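Putative amidohydrolase (Unidentified, PDB 3FEQ) acts as a zinc-dependent prolidase of the amidohydrolase superfamily, hydrolysing dipeptides that carry a C-terminal proline. Local coordinates at the interface of chains A and B and the interface of chains A and C. Numbering follows the deposited sequence. Chains: chain A/B/C, Putative amidohydrolase.

Contact 1: the interface of chains A and B. Residues chain A 176, 179-180; chain B 138-139, 169.
A:Arg179 reaches from one subunit over B:Gln138 and B:Thr139 to the carboxylate of B:Asp169, the charged centre of a contact between two copies in the deposited assembly, which may or may not persist in solution. Its CB lies against the B:Thr139 backbone carbonyl oxygen and CB. CG and CD then run along the B:Gln138 carboxamide, with CD 3.6 Å from NE2 of B:Gln138. NE and the guanidinium stack over that amide, the two planes 22° apart, and OE1 of B:Gln138 stands above the guanidinium near its rim. At the tip, NH1 of A:Arg179 donates to OD1 of B:Asp169 at 2.9 Å, a nearly straight hydrogen bond that is also a salt bridge, with OD1 in the guanidinium plane and met at its anti lone pair. The arginine chain is extended from CG to NE, which carries the tip this far.

Second-shell bonds within chain B position the acceptor. The backbone N of B:Thr139 donates to the syn lone pair of the same OD1 at 2.8 Å, giving this oxygen two donors. The B:Thr139 hydroxyl, OG1, donates a hydrogen bond to OD2 of B:Asp169 at 2.7 Å from the syn side, out of the carboxylate plane. Together they should limit rotation of the carboxylate. NE2 of B:Gln138 donates a hydrogen bond to the B:Thr139 carbonyl O at 2.7 Å, which helps hold the stacked amide in place.

Beside the polar group, A:Leu176 is laid across B:Thr139 and B:Asp169, with CD1 3.4 Å from B:Thr139 OG1.

The site lies on the outside of the amidohydrolase (beta/alpha) barrel, where helix 171-183 of chain A meets chain B loops after strand 135-137 and before helix 171-183.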
loop_
_atom_site.group_PDB
_atom_site.type_symbol
_atom_site.label_atom_id
_atom_site.label_comp_id
_atom_site.label_asym_id
_atom_site.label_seq_id
_atom_site.Cartn_x
_atom_site.Cartn_y
_atom_site.Cartn_z
ATOM N N LEU A 176 -12.016 -16.397 -6.414
ATOM C CA LEU A 176 -10.608 -16.227 -6.777
ATOM C C LEU A 176 -9.776 -17.332 -6.155
ATOM O O LEU A 176 -8.930 -17.932 -6.825
ATOM C CB LEU A 176 -10.088 -14.869 -6.312
ATOM C CG LEU A 176 -8.673 -14.475 -6.746
ATOM C CD1 LEU A 176 -8.445 -14.735 -8.231
ATOM C CD2 LEU A 176 -8.387 -13.001 -6.412
ATOM N N ARG A 179 -10.127 -20.451 -8.295
ATOM C CA ARG A 179 -9.421 -20.309 -9.574
ATOM C C ARG A 179 -7.896 -20.395 -9.427
ATOM O O ARG A 179 -7.230 -21.006 -10.247
ATOM C CB ARG A 179 -9.823 -19.016 -10.287
ATOM C CG ARG A 179 -11.306 -18.898 -10.507
ATOM C CD ARG A 179 -11.660 -17.724 -11.367
ATOM N NE ARG A 179 -13.097 -17.680 -11.555
ATOM C CZ ARG A 179 -13.777 -16.587 -11.861
ATOM N NH1 ARG A 179 -13.138 -15.437 -12.017
ATOM N NH2 ARG A 179 -15.089 -16.657 -12.039
ATOM N N GLU A 180 -7.367 -19.812 -8.358
ATOM C CA GLU A 180 -5.971 -19.948 -8.018
ATOM C C GLU A 180 -5.569 -21.382 -7.742
ATOM O O GLU A 180 -4.629 -21.896 -8.362
ATOM C CB GLU A 180 -5.645 -19.081 -6.810
ATOM C CG GLU A 180 -5.720 -17.591 -7.102
ATOM C CD GLU A 180 -5.694 -16.769 -5.851
ATOM O OE1 GLU A 180 -5.169 -15.635 -5.899
ATOM O OE2 GLU A 180 -6.174 -17.276 -4.811
ATOM N N GLN B 138 -10.356 -14.709 -16.732
ATOM C CA GLN B 138 -10.269 -15.049 -15.315
ATOM C C GLN B 138 -8.871 -15.572 -15.027
ATOM O O GLN B 138 -8.075 -15.787 -15.938
ATOM C CB GLN B 138 -11.313 -16.101 -14.926
ATOM C CG GLN B 138 -11.300 -17.335 -15.798
ATOM C CD GLN B 138 -11.640 -18.578 -15.023
ATOM O OE1 GLN B 138 -12.805 -18.955 -14.909
ATOM N NE2 GLN B 138 -10.620 -19.229 -14.481
ATOM N N THR B 139 -8.573 -15.750 -13.752
ATOM C CA THR B 139 -7.307 -16.315 -13.343
ATOM C C THR B 139 -7.188 -17.739 -13.872
ATOM O O THR B 139 -8.140 -18.515 -13.814
ATOM C CB THR B 139 -7.157 -16.274 -11.800
ATOM O OG1 THR B 139 -7.190 -14.913 -11.353
ATOM C CG2 THR B 139 -5.839 -16.886 -11.370
ATOM N N ASP B 169 -11.053 -10.919 -12.217
ATOM C CA ASP B 169 -12.022 -11.836 -11.683
ATOM C C ASP B 169 -13.030 -11.026 -10.897
ATOM O O ASP B 169 -12.714 -9.930 -10.397
ATOM C CB ASP B 169 -11.334 -12.855 -10.768
ATOM C CG ASP B 169 -10.172 -13.568 -11.447
ATOM O OD1 ASP B 169 -10.375 -14.718 -11.920
ATOM O OD2 ASP B 169 -9.066 -12.968 -11.504
#

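Contact 2: the interface of chains A and C. Residues chain A 87, 91, 118, 123-124; chain C 85, 88-89, 91.
C:Leu85, C:Ile88, C:Arg89 and C:Leu91 lie on helix 83-99, facing A:Leu91 on helix 90-99 and the loop residues A:Leu123 and A:Val124, the former with helix-like backbone torsions and the latter extended. In this amidohydrolase-superfamily prolidase the patch is an apolar helix-and-loop interface, with no nitrogen or oxygen of one side within bonding reach of the other. That the two chains form a dimer is inferred from the crystal assembly.

C:Ile88 projects into the middle. Its CG2, anti to the backbone N, meets CG2 of A:Val124 at 4.0 Å, the two side chains roughly perpendicular. The other branch carries CD1 toward A:Leu91, tip to tip, 4.0 Å from CD1 of that leucine. The isoleucine thereby spans the loop and the helix of chain A with its two branches.

The same A:Leu91 CD1 also meets CD1 of C:Leu91 tip to tip at 4.1 Å. This pairing of like residues suggests that the patch lies near the two-fold axis of the interface.

A:Leu123 covers the other end of the patch, its side chain laid across those of C:Leu85 and C:Arg89. Its CD2 lies 4.0 Å from CD2 of C:Leu85. Both the stem of C:Arg89, through CG, and its guanidinium, through NH2, lie near the same A:Leu123 CD2. Bent at chi3 (-110°), the arginine chain turns the guanidinium over C:Leu85, whose CD2 sits 4.1 Å above the guanidinium plane near the rim.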
loop_
_atom_site.group_PDB
_atom_site.type_symbol
_atom_site.label_atom_id
_atom_site.label_comp_id
_atom_site.label_asym_id
_atom_site.label_seq_id
_atom_site.Cartn_x
_atom_site.Cartn_y
_atom_site.Cartn_z
ATOM N N ALA A 87 8.832 -29.918 3.857
ATOM C CA ALA A 87 8.878 -30.801 2.702
ATOM C C ALA A 87 9.575 -32.101 3.042
ATOM O O ALA A 87 9.016 -33.189 2.840
ATOM C CB ALA A 87 9.580 -30.111 1.536
ATOM N N LEU A 91 8.423 -36.831 3.551
ATOM C CA LEU A 91 8.985 -37.965 2.827
ATOM C C LEU A 91 8.840 -39.335 3.498
ATOM O O LEU A 91 8.333 -40.262 2.870
ATOM C CB LEU A 91 10.422 -37.685 2.417
ATOM C CG LEU A 91 10.573 -36.524 1.425
ATOM C CD1 LEU A 91 11.994 -36.507 0.828
ATOM C CD2 LEU A 91 9.551 -36.566 0.310
ATOM N N ALA A 118 6.419 -35.101 -7.979
ATOM C CA ALA A 118 7.561 -35.751 -7.384
ATOM C C ALA A 118 7.353 -37.253 -7.360
ATOM O O ALA A 118 8.249 -37.998 -7.747
ATOM C CB ALA A 118 7.811 -35.212 -5.984
ATOM N N LEU A 123 10.688 -39.157 -8.390
ATOM C CA LEU A 123 11.658 -38.458 -7.562
ATOM C C LEU A 123 11.513 -38.876 -6.103
ATOM O O LEU A 123 12.468 -38.838 -5.328
ATOM C CB LEU A 123 11.460 -36.948 -7.695
ATOM C CG LEU A 123 12.694 -36.111 -8.020
ATOM C CD1 LEU A 123 13.459 -36.710 -9.175
ATOM C CD2 LEU A 123 12.271 -34.702 -8.350
ATOM N N VAL A 124 10.311 -39.303 -5.743
ATOM C CA VAL A 124 9.945 -39.521 -4.360
ATOM C C VAL A 124 9.020 -40.740 -4.242
ATOM O O VAL A 124 8.125 -40.960 -5.061
ATOM C CB VAL A 124 9.299 -38.236 -3.772
ATOM C CG1 VAL A 124 8.205 -38.552 -2.767
ATOM C CG2 VAL A 124 10.354 -37.369 -3.127
ATOM N N LEU C 85 9.800 -28.801 -4.493
ATOM C CA LEU C 85 10.663 -29.422 -5.495
ATOM C C LEU C 85 12.111 -28.973 -5.419
ATOM O O LEU C 85 13.018 -29.783 -5.519
ATOM C CB LEU C 85 10.137 -29.177 -6.903
ATOM C CG LEU C 85 9.201 -30.254 -7.449
ATOM C CD1 LEU C 85 8.743 -29.903 -8.847
ATOM C CD2 LEU C 85 9.881 -31.596 -7.436
ATOM N N ILE C 88 13.434 -30.929 -2.369
ATOM C CA ILE C 88 13.598 -32.350 -2.691
ATOM C C ILE C 88 14.864 -32.588 -3.505
ATOM O O ILE C 88 15.694 -33.393 -3.122
ATOM C CB ILE C 88 12.367 -32.918 -3.471
ATOM C CG1 ILE C 88 11.110 -32.998 -2.593
ATOM C CG2 ILE C 88 12.664 -34.280 -4.044
ATOM C CD1 ILE C 88 11.371 -33.094 -1.122
ATOM N N ARG C 89 15.029 -31.825 -4.582
ATOM C CA ARG C 89 16.122 -32.002 -5.542
ATOM C C ARG C 89 17.532 -31.691 -4.999
ATOM O O ARG C 89 18.527 -32.022 -5.644
ATOM C CB ARG C 89 15.869 -31.159 -6.791
ATOM C CG ARG C 89 14.896 -31.751 -7.767
ATOM C CD ARG C 89 15.000 -31.054 -9.111
ATOM N NE ARG C 89 13.836 -30.230 -9.406
ATOM C CZ ARG C 89 12.887 -30.556 -10.284
ATOM N NH1 ARG C 89 11.853 -29.751 -10.472
ATOM N NH2 ARG C 89 12.968 -31.681 -10.981
ATOM N N LEU C 91 18.500 -32.956 -2.199
ATOM C CA LEU C 91 18.805 -34.127 -1.382
ATOM C C LEU C 91 19.860 -35.078 -1.953
ATOM O O LEU C 91 20.795 -35.437 -1.242
ATOM C CB LEU C 91 17.525 -34.868 -0.983
ATOM C CG LEU C 91 16.622 -34.127 0.006
ATOM C CD1 LEU C 91 15.806 -35.116 0.759
ATOM C CD2 LEU C 91 17.429 -33.309 0.996
#

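Contact 1 and contact 2 lie about 29 Å apart, measured between the centres of their C-alpha atoms, and share no residue. Chain A presents helix 171-183 to chain B, and helices 83-88, 90-99 and 113-120 with the 123-124 loop to chain C. Contact 1 is charged and belongs to an interface without exact two-fold symmetry, whereas contact 2 is apolar and part of a two-fold interface, where each pairing recurs with the chains exchanged. With separate surfaces, one subunit can engage both neighbours at once, consistent with the deposited eight-copy assembly, although the structure alone does not establish the oligomer in solution.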